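Endoglucanase E (Clostridium thermocellum, PDB 2WAO) probably pairs endo-acting cleavage of beta-1,4-glucan chains with acetyl removal from plant cell-wall polysaccharides, here through a family 2 carbohydrate esterase region that binds cellohexaose. Local coordinates at residues N224-S227 against T228-D232; A231-T234 against K235-A239; W265-G268 against L269-R273; T277-V280 against N281-R285; I313-H316 against Q317-E321. All coordinates share one frame; numbering follows the deposited sequence.

Contact 1: N224-S227 against T228-D232; sequences NDFS and TSFAD. With FMT (formic acid), chain H.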
loop_
_atom_site.group_PDB
_atom_site.type_symbol
_atom_site.label_atom_id
_atom_site.label_comp_id
_atom_site.label_asym_id
_atom_site.label_seq_id
_atom_site.Cartn_x
_atom_site.Cartn_y
_atom_site.Cartn_z
ATOM N N ASN A 224 0.072 -11.278 -11.761
ATOM C CA ASN A 224 -1.048 -12.215 -11.850
ATOM C C ASN A 224 -1.443 -12.444 -13.302
ATOM O O ASN A 224 -2.097 -13.424 -13.613
ATOM C CB ASN A 224 -2.208 -11.745 -10.936
ATOM C CG ASN A 224 -1.806 -11.791 -9.517
ATOM O OD1 ASN A 224 -1.674 -10.734 -8.839
ATOM N ND2 ASN A 224 -1.432 -12.971 -9.077
ATOM N N ASP A 225 -1.055 -11.525 -14.183
ATOM C CA ASP A 225 -1.284 -11.691 -15.634
ATOM C C ASP A 225 -0.330 -12.707 -16.301
ATOM O O ASP A 225 -0.588 -13.123 -17.423
ATOM C CB ASP A 225 -1.195 -10.346 -16.342
ATOM C CG ASP A 225 -2.301 -9.374 -15.854
ATOM O OD1 ASP A 225 -3.443 -9.501 -16.346
ATOM O OD2 ASP A 225 -2.044 -8.512 -14.970
ATOM N N PHE A 226 0.772 -13.055 -15.628
ATOM C CA PHE A 226 1.782 -13.975 -16.209
ATOM C C PHE A 226 2.228 -15.097 -15.299
ATOM O O PHE A 226 3.136 -15.851 -15.676
ATOM C CB PHE A 226 3.029 -13.177 -16.740
ATOM C CG PHE A 226 2.680 -12.231 -17.804
ATOM C CD1 PHE A 226 2.603 -12.672 -19.152
ATOM C CD2 PHE A 226 2.330 -10.896 -17.484
ATOM C CE1 PHE A 226 2.203 -11.841 -20.164
ATOM C CE2 PHE A 226 1.910 -10.033 -18.516
ATOM C CZ PHE A 226 1.856 -10.500 -19.854
ATOM N N SER A 227 1.627 -15.262 -14.112
ATOM C CA SER A 227 2.113 -16.307 -13.222
ATOM C C SER A 227 1.489 -17.679 -13.506
ATOM O O SER A 227 2.005 -18.656 -13.063
ATOM C CB SER A 227 2.001 -15.939 -11.735
ATOM O OG SER A 227 0.622 -15.753 -11.373
ATOM N N THR A 228 0.361 -17.739 -14.216
ATOM C CA THR A 228 -0.226 -19.038 -14.523
ATOM C C THR A 228 -0.359 -19.156 -16.040
ATOM O O THR A 228 0.516 -19.766 -16.676
ATOM C CB THR A 228 -1.554 -19.299 -13.739
ATOM O OG1 THR A 228 -2.466 -18.224 -13.989
ATOM C CG2 THR A 228 -1.279 -19.438 -12.208
ATOM N N SER A 229 -1.345 -18.485 -16.613
ATOM C CA SER A 229 -1.624 -18.517 -18.048
ATOM C C SER A 229 -1.305 -17.117 -18.566
ATOM O O SER A 229 -1.883 -16.148 -18.043
ATOM C CB SER A 229 -3.102 -18.802 -18.220
ATOM O OG SER A 229 -3.406 -18.971 -19.581
ATOM N N PHE A 230 -0.379 -17.011 -19.519
ATOM C CA PHE A 230 0.154 -15.715 -19.976
ATOM C C PHE A 230 -0.943 -14.885 -20.645
ATOM O O PHE A 230 -1.561 -15.355 -21.607
ATOM C CB PHE A 230 1.303 -15.891 -20.986
ATOM C CG PHE A 230 2.516 -16.637 -20.446
ATOM C CD1 PHE A 230 2.806 -16.661 -19.072
ATOM C CD2 PHE A 230 3.374 -17.279 -21.326
ATOM C CE1 PHE A 230 3.944 -17.354 -18.589
ATOM C CE2 PHE A 230 4.497 -17.968 -20.853
ATOM C CZ PHE A 230 4.786 -17.988 -19.487
ATOM N N ALA A 231 -1.164 -13.649 -20.195
ATOM C CA ALA A 231 -2.199 -12.786 -20.803
ATOM C C ALA A 231 -1.849 -12.464 -22.259
ATOM O O ALA A 231 -0.676 -12.316 -22.604
ATOM C CB ALA A 231 -2.325 -11.461 -20.010
ATOM N N ASP A 232 -2.885 -12.282 -23.072
ATOM C CA ASP A 232 -2.770 -11.810 -24.457
ATOM C C ASP A 232 -2.018 -10.475 -24.533
ATOM O O ASP A 232 -2.351 -9.545 -23.783
ATOM C CB ASP A 232 -4.181 -11.632 -25.027
ATOM C CG ASP A 232 -4.178 -11.013 -26.431
ATOM O OD1 ASP A 232 -3.745 -11.734 -27.369
ATOM O OD2 ASP A 232 -4.608 -9.831 -26.610
HETATM C C FMT H . 1.460 -19.912 -20.072
HETATM O O1 FMT H . 1.867 -21.043 -20.357
HETATM O O2 FMT H . 0.575 -19.348 -20.715
HETATM O O HOH W 1 -1.992 -16.003 -12.303
HETATM O O HOH W 2 -1.145 -15.587 -15.468
HETATM O O HOH W 3 3.068 -20.395 -15.834
#
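Phe226 and Phe230 both hold CG trans to C across the CA-CB bond (chi1 -61° in each), which brings the two side chains together at about a right angle where the chain turns out of helix 223-226. Phe226 CD1 lies 3.9 Å from Phe230 CB. In return, the edge of the Phe230 ring faces the Phe226 carbonyl, with CE1 3.4 Å from Phe226 O and that oxygen in the ring plane. A formate, probably from the crystallisation liquor, lies over one face of the Phe230 ring; its O2 also accepts an almost straight bond from Phe230 N (2.8 Å, 179°). The turn is closed by Ala231 N donating to Asp225 O at 2.9 Å, while Ala231 CB packs 4.0 Å from Asp225 CB. Two waters bridge the bend: both donate to Asn224 O, one also bonding Ser227 OG and Thr228 OG1, the other Thr228 N and Ser229 O. Asn224 and Asp225 belong to the Gly-Thr-Asn-Asp block of SGNH hydrolases, whose asparagine lines the oxyanion hole in relatives. The Asp225 carboxylate accepts from the backbone of Leu180 and Thr181. Phe226 meets Phe236 edge-to-face and touches Leu271 and Cys272, so its ring, at the end of the short helix after strand 216-220, packs between helices 233-250 and 266-285.

Contact 2: A231-T234 against K235-A239; sequences ADKT and KFVTA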
loop_
_atom_site.group_PDB
_atom_site.type_symbol
_atom_site.label_atom_id
_atom_site.label_comp_id
_atom_site.label_asym_id
_atom_site.label_seq_id
_atom_site.Cartn_x
_atom_site.Cartn_y
_atom_site.Cartn_z
ATOM N N ALA A 231 -1.164 -13.649 -20.195
ATOM C CA ALA A 231 -2.199 -12.786 -20.803
ATOM C C ALA A 231 -1.849 -12.464 -22.259
ATOM O O ALA A 231 -0.676 -12.316 -22.604
ATOM C CB ALA A 231 -2.325 -11.461 -20.010
ATOM N N ASP A 232 -2.885 -12.282 -23.072
ATOM C CA ASP A 232 -2.770 -11.810 -24.457
ATOM C C ASP A 232 -2.018 -10.475 -24.533
ATOM O O ASP A 232 -2.351 -9.545 -23.783
ATOM C CB ASP A 232 -4.181 -11.632 -25.027
ATOM C CG ASP A 232 -4.178 -11.013 -26.431
ATOM O OD1 ASP A 232 -3.745 -11.734 -27.369
ATOM O OD2 ASP A 232 -4.608 -9.831 -26.610
ATOM N N LYS A 233 -1.029 -10.362 -25.420
ATOM C CA LYS A 233 -0.277 -9.107 -25.516
ATOM C C LYS A 233 -1.149 -7.859 -25.745
ATOM O O LYS A 233 -1.049 -6.889 -25.002
ATOM C CB LYS A 233 0.800 -9.149 -26.576
ATOM C CG LYS A 233 1.644 -7.872 -26.597
ATOM C CD LYS A 233 2.720 -7.913 -27.653
ATOM C CE LYS A 233 3.552 -6.634 -27.595
ATOM N NZ LYS A 233 4.742 -6.756 -28.490
ATOM N N THR A 234 -1.979 -7.876 -26.793
ATOM C CA THR A 234 -2.787 -6.684 -27.077
ATOM C C THR A 234 -3.685 -6.283 -25.897
ATOM O O THR A 234 -3.760 -5.088 -25.541
ATOM C CB THR A 234 -3.593 -6.866 -28.405
ATOM O OG1 THR A 234 -2.651 -7.126 -29.457
ATOM C CG2 THR A 234 -4.315 -5.599 -28.746
ATOM N N LYS A 235 -4.298 -7.282 -25.286
ATOM C CA LYS A 235 -5.190 -7.122 -24.149
ATOM C C LYS A 235 -4.446 -6.484 -22.960
ATOM O O LYS A 235 -4.894 -5.491 -22.384
ATOM C CB LYS A 235 -5.758 -8.475 -23.746
ATOM C CG LYS A 235 -6.781 -8.409 -22.613
ATOM C CD LYS A 235 -7.436 -9.789 -22.269
ATOM C CE LYS A 235 -8.783 -9.551 -21.564
ATOM N NZ LYS A 235 -9.249 -10.676 -20.665
ATOM N N PHE A 236 -3.299 -7.062 -22.638
ATOM C CA PHE A 236 -2.453 -6.568 -21.540
ATOM C C PHE A 236 -1.900 -5.132 -21.764
ATOM O O PHE A 236 -1.986 -4.269 -20.862
ATOM C CB PHE A 236 -1.317 -7.569 -21.236
ATOM C CG PHE A 236 -0.449 -7.134 -20.058
ATOM C CD1 PHE A 236 -0.826 -7.445 -18.749
ATOM C CD2 PHE A 236 0.688 -6.363 -20.270
ATOM C CE1 PHE A 236 -0.050 -7.037 -17.657
ATOM C CE2 PHE A 236 1.470 -5.935 -19.194
ATOM C CZ PHE A 236 1.107 -6.265 -17.899
ATOM N N VAL A 237 -1.321 -4.894 -22.942
ATOM C CA VAL A 237 -0.767 -3.611 -23.265
ATOM C C VAL A 237 -1.873 -2.553 -23.260
ATOM O O VAL A 237 -1.707 -1.480 -22.695
ATOM C CB VAL A 237 0.001 -3.655 -24.594
ATOM C CG1 VAL A 237 0.339 -2.200 -25.077
ATOM C CG2 VAL A 237 1.323 -4.477 -24.384
ATOM N N THR A 238 -3.012 -2.872 -23.869
ATOM C CA THR A 238 -4.140 -1.901 -23.858
ATOM C C THR A 238 -4.641 -1.598 -22.425
ATOM O O THR A 238 -4.931 -0.462 -22.108
ATOM C CB THR A 238 -5.272 -2.381 -24.815
ATOM O OG1 THR A 238 -4.753 -2.422 -26.156
ATOM C CG2 THR A 238 -6.467 -1.425 -24.782
ATOM N N ALA A 239 -4.722 -2.630 -21.587
ATOM C CA ALA A 239 -5.191 -2.533 -20.205
ATOM C C ALA A 239 -4.213 -1.648 -19.418
ATOM O O ALA A 239 -4.629 -0.807 -18.625
ATOM C CB ALA A 239 -5.326 -3.949 -19.555
#
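Lys235 meets Asp232 first through its backbone: Lys235 N donates to Asp232 OD2 at 2.9 Å, reaching the anti side of the carboxylate and 29° out of its plane. Asp232 CG stands anti to its own N (chi1 175°), a setting that swings the carboxylate forward over the first turn, where OD2 also lies 3.4 Å from Lys235 CB. Next comes Phe236, whose N bonds to Asp232 O at 2.9 Å and whose CB packs 4.2 Å from Ala231 CB. Val237 N takes Lys233 O, and its CG2 runs alongside Lys233 CG (4.1 Å); the lysine ammonium beyond forms a salt bridge with Glu278 of helix 266-285. Thr238 grips a single oxygen twice, since its N and OG1 each donate to Thr234 O at 2.9 Å from opposite faces of the carbonyl plane. The whole is a helix N-terminus with an aspartate N-cap, opening helix 233-250 of the SGNH-hydrolase fold.

Contact 3: W265-G268 against L269-R273; sequences WGTG and LDLCR. With BGC (beta-D-glucopyranose), chain B.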
loop_
_atom_site.group_PDB
_atom_site.type_symbol
_atom_site.label_atom_id
_atom_site.label_comp_id
_atom_site.label_asym_id
_atom_site.label_seq_id
_atom_site.Cartn_x
_atom_site.Cartn_y
_atom_site.Cartn_z
ATOM N N TRP A 265 9.140 -15.044 -13.215
ATOM C CA TRP A 265 10.351 -15.817 -13.582
ATOM C C TRP A 265 10.137 -16.325 -15.018
ATOM O O TRP A 265 9.006 -16.309 -15.565
ATOM C CB TRP A 265 10.554 -17.021 -12.618
ATOM C CG TRP A 265 9.434 -18.002 -12.731
ATOM C CD1 TRP A 265 8.178 -17.910 -12.164
ATOM C CD2 TRP A 265 9.427 -19.194 -13.531
ATOM N NE1 TRP A 265 7.408 -18.995 -12.551
ATOM C CE2 TRP A 265 8.152 -19.803 -13.371
ATOM C CE3 TRP A 265 10.393 -19.825 -14.339
ATOM C CZ2 TRP A 265 7.796 -20.996 -14.021
ATOM C CZ3 TRP A 265 10.050 -21.044 -14.980
ATOM C CH2 TRP A 265 8.758 -21.611 -14.807
ATOM N N GLY A 266 11.220 -16.779 -15.615
ATOM C CA GLY A 266 11.161 -17.479 -16.917
ATOM C C GLY A 266 10.509 -16.672 -18.016
ATOM O O GLY A 266 10.684 -15.438 -18.101
ATOM N N THR A 267 9.754 -17.361 -18.865
ATOM C CA THR A 267 9.056 -16.701 -19.961
ATOM C C THR A 267 8.038 -15.634 -19.518
ATOM O O THR A 267 7.930 -14.616 -20.166
ATOM C CB THR A 267 8.450 -17.721 -20.948
ATOM O OG1 THR A 267 9.527 -18.541 -21.417
ATOM C CG2 THR A 267 7.824 -17.020 -22.191
ATOM N N GLY A 268 7.326 -15.870 -18.421
ATOM C CA GLY A 268 6.361 -14.906 -17.910
ATOM C C GLY A 268 7.040 -13.585 -17.577
ATOM O O GLY A 268 6.499 -12.518 -17.899
ATOM N N LEU A 269 8.220 -13.655 -16.965
ATOM C CA LEU A 269 8.990 -12.455 -16.708
ATOM C C LEU A 269 9.459 -11.802 -17.987
ATOM O O LEU A 269 9.347 -10.584 -18.100
ATOM C CB LEU A 269 10.197 -12.744 -15.789
ATOM C CG LEU A 269 11.163 -11.559 -15.622
ATOM C CD1 LEU A 269 10.513 -10.323 -15.033
ATOM C CD2 LEU A 269 12.320 -11.987 -14.723
ATOM N N ASP A 270 10.001 -12.567 -18.941
ATOM C CA ASP A 270 10.464 -11.919 -20.179
ATOM C C ASP A 270 9.287 -11.188 -20.892
ATOM O O ASP A 270 9.447 -10.082 -21.383
ATOM C CB ASP A 270 11.161 -12.908 -21.136
ATOM C CG ASP A 270 12.444 -13.463 -20.561
ATOM O OD1 ASP A 270 13.056 -12.807 -19.668
ATOM O OD2 ASP A 270 12.831 -14.612 -20.971
ATOM N N LEU A 271 8.132 -11.841 -20.993
ATOM C CA LEU A 271 6.966 -11.266 -21.678
ATOM C C LEU A 271 6.478 -10.038 -20.915
ATOM O O LEU A 271 6.250 -8.987 -21.528
ATOM C CB LEU A 271 5.834 -12.290 -21.841
ATOM C CG LEU A 271 6.013 -13.461 -22.827
ATOM C CD1 LEU A 271 4.922 -14.501 -22.626
ATOM C CD2 LEU A 271 6.054 -12.901 -24.250
ATOM N N CYS A 272 6.327 -10.149 -19.594
ATOM C CA CYS A 272 5.906 -8.980 -18.802
ATOM C C CYS A 272 6.886 -7.781 -18.998
ATOM O O CYS A 272 6.458 -6.642 -19.254
ATOM C CB CYS A 272 5.745 -9.335 -17.317
ATOM S SG CYS A 272 4.736 -8.071 -16.475
ATOM N N ARG A 273 8.191 -8.042 -18.914
ATOM C CA ARG A 273 9.170 -7.005 -19.166
ATOM C C ARG A 273 9.005 -6.420 -20.570
ATOM O O ARG A 273 8.993 -5.210 -20.726
ATOM C CB ARG A 273 10.588 -7.531 -18.952
ATOM C CG ARG A 273 11.692 -6.447 -19.032
ATOM C CD ARG A 273 13.051 -7.036 -18.560
ATOM N NE ARG A 273 13.288 -8.358 -19.100
ATOM C CZ ARG A 273 13.654 -9.444 -18.422
ATOM N NH1 ARG A 273 13.906 -9.425 -17.117
ATOM N NH2 ARG A 273 13.797 -10.562 -19.095
HETATM C C2 BGC B . 13.077 -18.807 -9.390
HETATM C C3 BGC B . 11.909 -19.221 -8.503
HETATM C C4 BGC B . 10.863 -19.990 -9.302
HETATM C C5 BGC B . 11.512 -21.081 -10.145
HETATM C C6 BGC B . 10.477 -21.795 -11.006
HETATM C C1 BGC B . 13.571 -19.981 -10.227
HETATM O O1 BGC B . 14.583 -19.540 -11.104
HETATM O O2 BGC B . 14.132 -18.327 -8.585
HETATM O O3 BGC B . 11.318 -18.073 -7.938
HETATM O O4 BGC B . 10.154 -20.410 -8.736
HETATM O O5 BGC B . 12.499 -20.508 -10.976
HETATM O O6 BGC B . 11.122 -22.429 -12.088
HETATM O O HOH W 4 13.152 -14.615 -17.320
#
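Thr267 and Leu271 supply the apolar contact: their side chains run alongside each other, with Thr267 CG2 3.9 Å from Leu271 CD1. The threonine methyl is anti to the backbone N (chi1 of OG1 -57°), which lays it along the helix beside the leucine. Backbone bonds make up the second group. Leu269 N meets Trp265 O at 3.1 Å from well above the carbonyl plane, an irregular bond, whereas Leu271 N to Thr267 O (2.9 Å) and Cys272 N to Gly268 O are regular helical bonds. Gly266, with positive phi (57°), turns the chain into the helix; its O receives Asp270 N and also a water that donates to Asp270 OD1 as well. The third group is aromatic and concerns the sugar: the C6 of a glucose unit sits over the centre of the Trp265 ring, 3.8 Å from CD2, while its O6 comes within 3.4 Å of CZ3. Trp265 belongs to the glycan pocket and also touches Gln298. Hydroxymethyl carbon over an indole face is consistent with CH-pi attraction, and the chemistry suggests that stacking and dispersion contribute to glycan binding at this tryptophan, on a ring carried by the residue leading into helix 266-285.

Contact 4: T277-V280 against N281-R285; sequences TEVV and NDCNR. With FMT (formic acid), chain J.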
loop_
_atom_site.group_PDB
_atom_site.type_symbol
_atom_site.label_atom_id
_atom_site.label_comp_id
_atom_site.label_asym_id
_atom_site.label_seq_id
_atom_site.Cartn_x
_atom_site.Cartn_y
_atom_site.Cartn_z
ATOM N N THR A 277 7.703 -2.516 -20.896
ATOM C CA THR A 277 8.633 -1.520 -21.431
ATOM C C THR A 277 8.055 -0.971 -22.740
ATOM O O THR A 277 8.302 0.188 -23.076
ATOM C CB THR A 277 10.075 -2.077 -21.668
ATOM O OG1 THR A 277 9.978 -3.212 -22.533
ATOM C CG2 THR A 277 10.767 -2.472 -20.341
ATOM N N GLU A 278 7.288 -1.787 -23.475
ATOM C CA GLU A 278 6.620 -1.293 -24.699
ATOM C C GLU A 278 5.621 -0.186 -24.327
ATOM O O GLU A 278 5.559 0.866 -24.974
ATOM C CB GLU A 278 5.944 -2.432 -25.463
ATOM C CG GLU A 278 5.261 -1.984 -26.751
ATOM C CD GLU A 278 4.843 -3.173 -27.633
ATOM O OE1 GLU A 278 5.707 -4.061 -27.928
ATOM O OE2 GLU A 278 3.627 -3.214 -27.993
ATOM N N VAL A 279 4.864 -0.428 -23.267
ATOM C CA VAL A 279 3.919 0.570 -22.742
ATOM C C VAL A 279 4.628 1.885 -22.421
ATOM O O VAL A 279 4.198 2.966 -22.872
ATOM C CB VAL A 279 3.115 0.004 -21.526
ATOM C CG1 VAL A 279 2.377 1.131 -20.841
ATOM C CG2 VAL A 279 2.141 -1.116 -21.983
ATOM N N VAL A 280 5.745 1.821 -21.675
ATOM C CA VAL A 280 6.455 3.021 -21.279
ATOM C C VAL A 280 7.026 3.753 -22.506
ATOM O O VAL A 280 6.863 4.968 -22.645
ATOM C CB VAL A 280 7.591 2.718 -20.228
ATOM C CG1 VAL A 280 8.447 3.907 -20.012
ATOM C CG2 VAL A 280 7.003 2.230 -18.894
ATOM N N ASN A 281 7.714 3.020 -23.368
ATOM C CA ASN A 281 8.244 3.610 -24.596
ATOM C C ASN A 281 7.148 4.254 -25.477
ATOM O O ASN A 281 7.399 5.298 -26.026
ATOM C CB ASN A 281 9.048 2.580 -25.399
ATOM C CG ASN A 281 10.387 2.254 -24.744
ATOM O OD1 ASN A 281 10.821 1.110 -24.748
ATOM N ND2 ASN A 281 11.035 3.250 -24.208
ATOM N N ASP A 282 5.979 3.626 -25.596
ATOM C CA ASP A 282 4.857 4.199 -26.365
ATOM C C ASP A 282 4.344 5.478 -25.690
ATOM O O ASP A 282 4.078 6.477 -26.365
ATOM C CB ASP A 282 3.670 3.217 -26.450
ATOM C CG ASP A 282 3.908 2.060 -27.425
ATOM O OD1 ASP A 282 5.005 2.009 -28.043
ATOM O OD2 ASP A 282 2.985 1.203 -27.573
ATOM N N CYS A 283 4.178 5.462 -24.373
ATOM C CA CYS A 283 3.761 6.707 -23.676
ATOM C C CYS A 283 4.770 7.809 -23.942
ATOM O O CYS A 283 4.386 8.951 -24.204
ATOM C CB CYS A 283 3.581 6.528 -22.148
ATOM S SG CYS A 283 2.152 5.453 -21.729
ATOM N N ASN A 284 6.068 7.477 -23.868
ATOM C CA ASN A 284 7.085 8.486 -24.091
ATOM C C ASN A 284 7.035 9.072 -25.547
ATOM O O ASN A 284 7.118 10.295 -25.729
ATOM C CB ASN A 284 8.475 7.903 -23.829
ATOM C CG ASN A 284 8.726 7.507 -22.375
ATOM O OD1 ASN A 284 9.652 6.730 -22.145
ATOM N ND2 ASN A 284 7.978 8.072 -21.393
ATOM N N ARG A 285 6.881 8.197 -26.540
ATOM C CA ARG A 285 6.850 8.618 -27.956
ATOM C C ARG A 285 5.595 9.470 -28.222
ATOM O O ARG A 285 5.624 10.429 -29.010
ATOM C CB ARG A 285 6.776 7.380 -28.821
ATOM C CG ARG A 285 8.129 6.840 -29.234
ATOM C CD ARG A 285 7.874 5.764 -30.359
ATOM N NE ARG A 285 7.375 4.520 -29.794
ATOM C CZ ARG A 285 8.166 3.588 -29.247
ATOM N NH1 ARG A 285 9.498 3.750 -29.204
ATOM N NH2 ARG A 285 7.638 2.496 -28.741
HETATM C C FMT J . 11.938 1.490 -28.148
HETATM O O1 FMT J . 11.063 0.663 -28.411
HETATM O O2 FMT J . 11.720 2.680 -27.918
HETATM O O HOH W 5 2.861 -0.807 -29.157
#
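Val280 and Asn284 project together from one flank of the helix, with Val280 CG1 3.7 Å from Asn284 OD1. The valine sets CG1 anti to its N (chi1 170°), which slants that methyl along the helix toward the asparagine amide, whose ND2 donates to the backbone oxygens of Asp288 and Val291. Beneath them Asn284 N takes Val280 O, and Val280 also packs on Phe293 of strand 291-295. Asn281, the second large contributor, is held by its N to Thr277 O at 2.9 Å, its CB and CG resting over the same oxygen. Asn281 O in turn sits above one face of the Arg285 guanidinium. In the guanidinium plane, NH2 reaches Asp282 OD1 at 2.8 Å, a salt bridge, and NH1 donates to O2 of a formate probably left by the crystallisation liquor. Glu278 forms the third centre: it extends alongside Asp282, their carboxylate planes turned 37° from each other. OE2 and Asp282 OD2 are 4.5 Å apart and share a water that donates to each, at 2.8 Å to Glu278 OE2 and 2.6 Å to Asp282 OD2. Two like charges this near would repel, but Lys233 pairs with Glu278, and Lys241 and Arg285 pair with Asp282. The chemistry is therefore that of a charge network in which both acids are probably ionised, linking helix 266-285 to helix 233-250.

Contact 5: I313-H316 against Q317-E321; sequences IATH and QLMAE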
loop_
_atom_site.group_PDB
_atom_site.type_symbol
_atom_site.label_atom_id
_atom_site.label_comp_id
_atom_site.label_asym_id
_atom_site.label_seq_id
_atom_site.Cartn_x
_atom_site.Cartn_y
_atom_site.Cartn_z
ATOM N N ILE A 313 10.978 -9.546 4.006
ATOM C CA ILE A 313 11.297 -8.161 4.343
ATOM C C ILE A 313 12.622 -7.741 3.709
ATOM O O ILE A 313 12.740 -6.613 3.204
ATOM C CB ILE A 313 11.255 -7.924 5.850
ATOM C CG1 ILE A 313 9.769 -7.875 6.262
ATOM C CG2 ILE A 313 11.903 -6.555 6.192
ATOM C CD1 ILE A 313 9.563 -8.139 7.688
ATOM N N ALA A 314 13.626 -8.633 3.724
ATOM C CA ALA A 314 14.862 -8.291 3.042
ATOM C C ALA A 314 14.700 -7.910 1.567
ATOM O O ALA A 314 15.328 -6.958 1.086
ATOM C CB ALA A 314 15.907 -9.456 3.215
ATOM N N THR A 315 13.869 -8.670 0.855
ATOM C CA THR A 315 13.594 -8.398 -0.551
ATOM C C THR A 315 12.828 -7.040 -0.682
ATOM O O THR A 315 13.198 -6.218 -1.530
ATOM C CB THR A 315 12.804 -9.538 -1.181
ATOM O OG1 THR A 315 13.632 -10.731 -1.266
ATOM C CG2 THR A 315 12.354 -9.147 -2.624
ATOM N N HIS A 316 11.851 -6.787 0.193
ATOM C CA HIS A 316 11.185 -5.468 0.241
ATOM C C HIS A 316 12.175 -4.333 0.463
ATOM O O HIS A 316 12.071 -3.292 -0.182
ATOM C CB HIS A 316 10.068 -5.425 1.290
ATOM C CG HIS A 316 8.792 -6.091 0.855
ATOM N ND1 HIS A 316 7.845 -5.443 0.085
ATOM C CD2 HIS A 316 8.282 -7.327 1.118
ATOM C CE1 HIS A 316 6.794 -6.233 -0.085
ATOM N NE2 HIS A 316 7.046 -7.396 0.501
ATOM N N GLN A 317 13.156 -4.550 1.353
ATOM C CA GLN A 317 14.162 -3.552 1.597
ATOM C C GLN A 317 14.987 -3.276 0.339
ATOM O O GLN A 317 15.182 -2.140 0.017
ATOM C CB GLN A 317 15.028 -3.906 2.815
ATOM C CG GLN A 317 14.190 -3.817 4.098
ATOM C CD GLN A 317 14.913 -4.330 5.310
ATOM O OE1 GLN A 317 15.475 -5.427 5.295
ATOM N NE2 GLN A 317 14.896 -3.542 6.388
ATOM N N LEU A 318 15.443 -4.311 -0.357
ATOM C CA LEU A 318 16.171 -4.129 -1.630
ATOM C C LEU A 318 15.342 -3.328 -2.659
ATOM O O LEU A 318 15.863 -2.476 -3.390
ATOM C CB LEU A 318 16.545 -5.475 -2.251
ATOM C CG LEU A 318 17.640 -6.307 -1.541
ATOM C CD1 LEU A 318 17.958 -7.522 -2.379
ATOM C CD2 LEU A 318 18.894 -5.412 -1.262
ATOM N N MET A 319 14.073 -3.665 -2.762
ATOM C CA MET A 319 13.164 -2.971 -3.689
ATOM C C MET A 319 13.068 -1.503 -3.305
ATOM O O MET A 319 13.137 -0.591 -4.165
ATOM C CB MET A 319 11.803 -3.645 -3.616
ATOM C CG MET A 319 11.740 -5.005 -4.232
ATOM S SD MET A 319 10.078 -5.784 -3.974
ATOM C CE MET A 319 9.115 -4.857 -5.130
ATOM N N ALA A 320 12.909 -1.269 -2.013
ATOM C CA ALA A 320 12.774 0.110 -1.512
ATOM C C ALA A 320 14.056 0.913 -1.836
ATOM O O ALA A 320 13.942 2.043 -2.270
ATOM C CB ALA A 320 12.488 0.126 -0.018
ATOM N N GLU A 321 15.237 0.310 -1.685
ATOM C CA GLU A 321 16.508 1.021 -1.992
ATOM C C GLU A 321 16.532 1.417 -3.478
ATOM O O GLU A 321 16.925 2.563 -3.819
ATOM C CB GLU A 321 17.762 0.195 -1.627
ATOM C CG GLU A 321 17.869 -0.104 -0.115
ATOM C CD GLU A 321 19.014 -1.051 0.246
ATOM O OE1 GLU A 321 20.012 -1.059 -0.525
ATOM O OE2 GLU A 321 18.928 -1.775 1.296
#
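Met319 and Thr315 mark the tightly packed side of this turn of helix 313-331. The first torsion of Met319 (chi1 -71°) sets CG 3.3 Å from Thr315 O, and the extended next bond carries SD to 4.3 Å from Thr315 CG2. The same sulfur makes a long, oblique sulfur-aromatic approach to His316, SD lying 5.1 Å from the imidazole centre and 29° off the ring normal. Two buried polar atoms have partners here: His316 ND1 bonds to Tyr158 N, at the start of helix 158-165, and Thr315 OG1 to Thr303 OG1. Ala320, whose N takes His316 O at 2.9 Å, packs on Ile161 and Thr162 of that same helix. At the border of this side Ile313 and Gln317 form a close pair, their side chains slanting past each other with Ile313 CG2 3.8 Å from Gln317 CD, and Gln317 also touches Ile161. The solvent side is looser: Ala314 and Leu318 are exposed and meet chiefly through Leu318 N and Ala314 O (3.0 Å). Since the donor of the Tyr158 bond is a backbone N-H, ND1 would then be the acceptor, which is consistent with a neutral His316 ring protonated on NE2, oriented as a structural link between helices 313-331 and 158-165.

Along the chain the contacts follow in numerical order, all within the SGNH-hydrolase region. Contacts 1 and 2 share Ala231 and Asp232, their centres about 10 Å apart, and join helix 223-226 to helix 233-250. The centres of contacts 3 and 4 are about 18 Å apart on helix 266-285, the crossover between parallel strands 255-260 and 291-295. This helix ties the cluster together: Phe230 of contact 1 packs on Leu271 of contact 3, and Val237 of contact 2 on Val279 of contact 4. Contact 5 stands alone on helix 313-331, touching none of the others, its centre 21 Å or more from theirs. One helical cluster thus joins the oligosaccharide-binding edge at Trp265 to the flank of the parallel sheet.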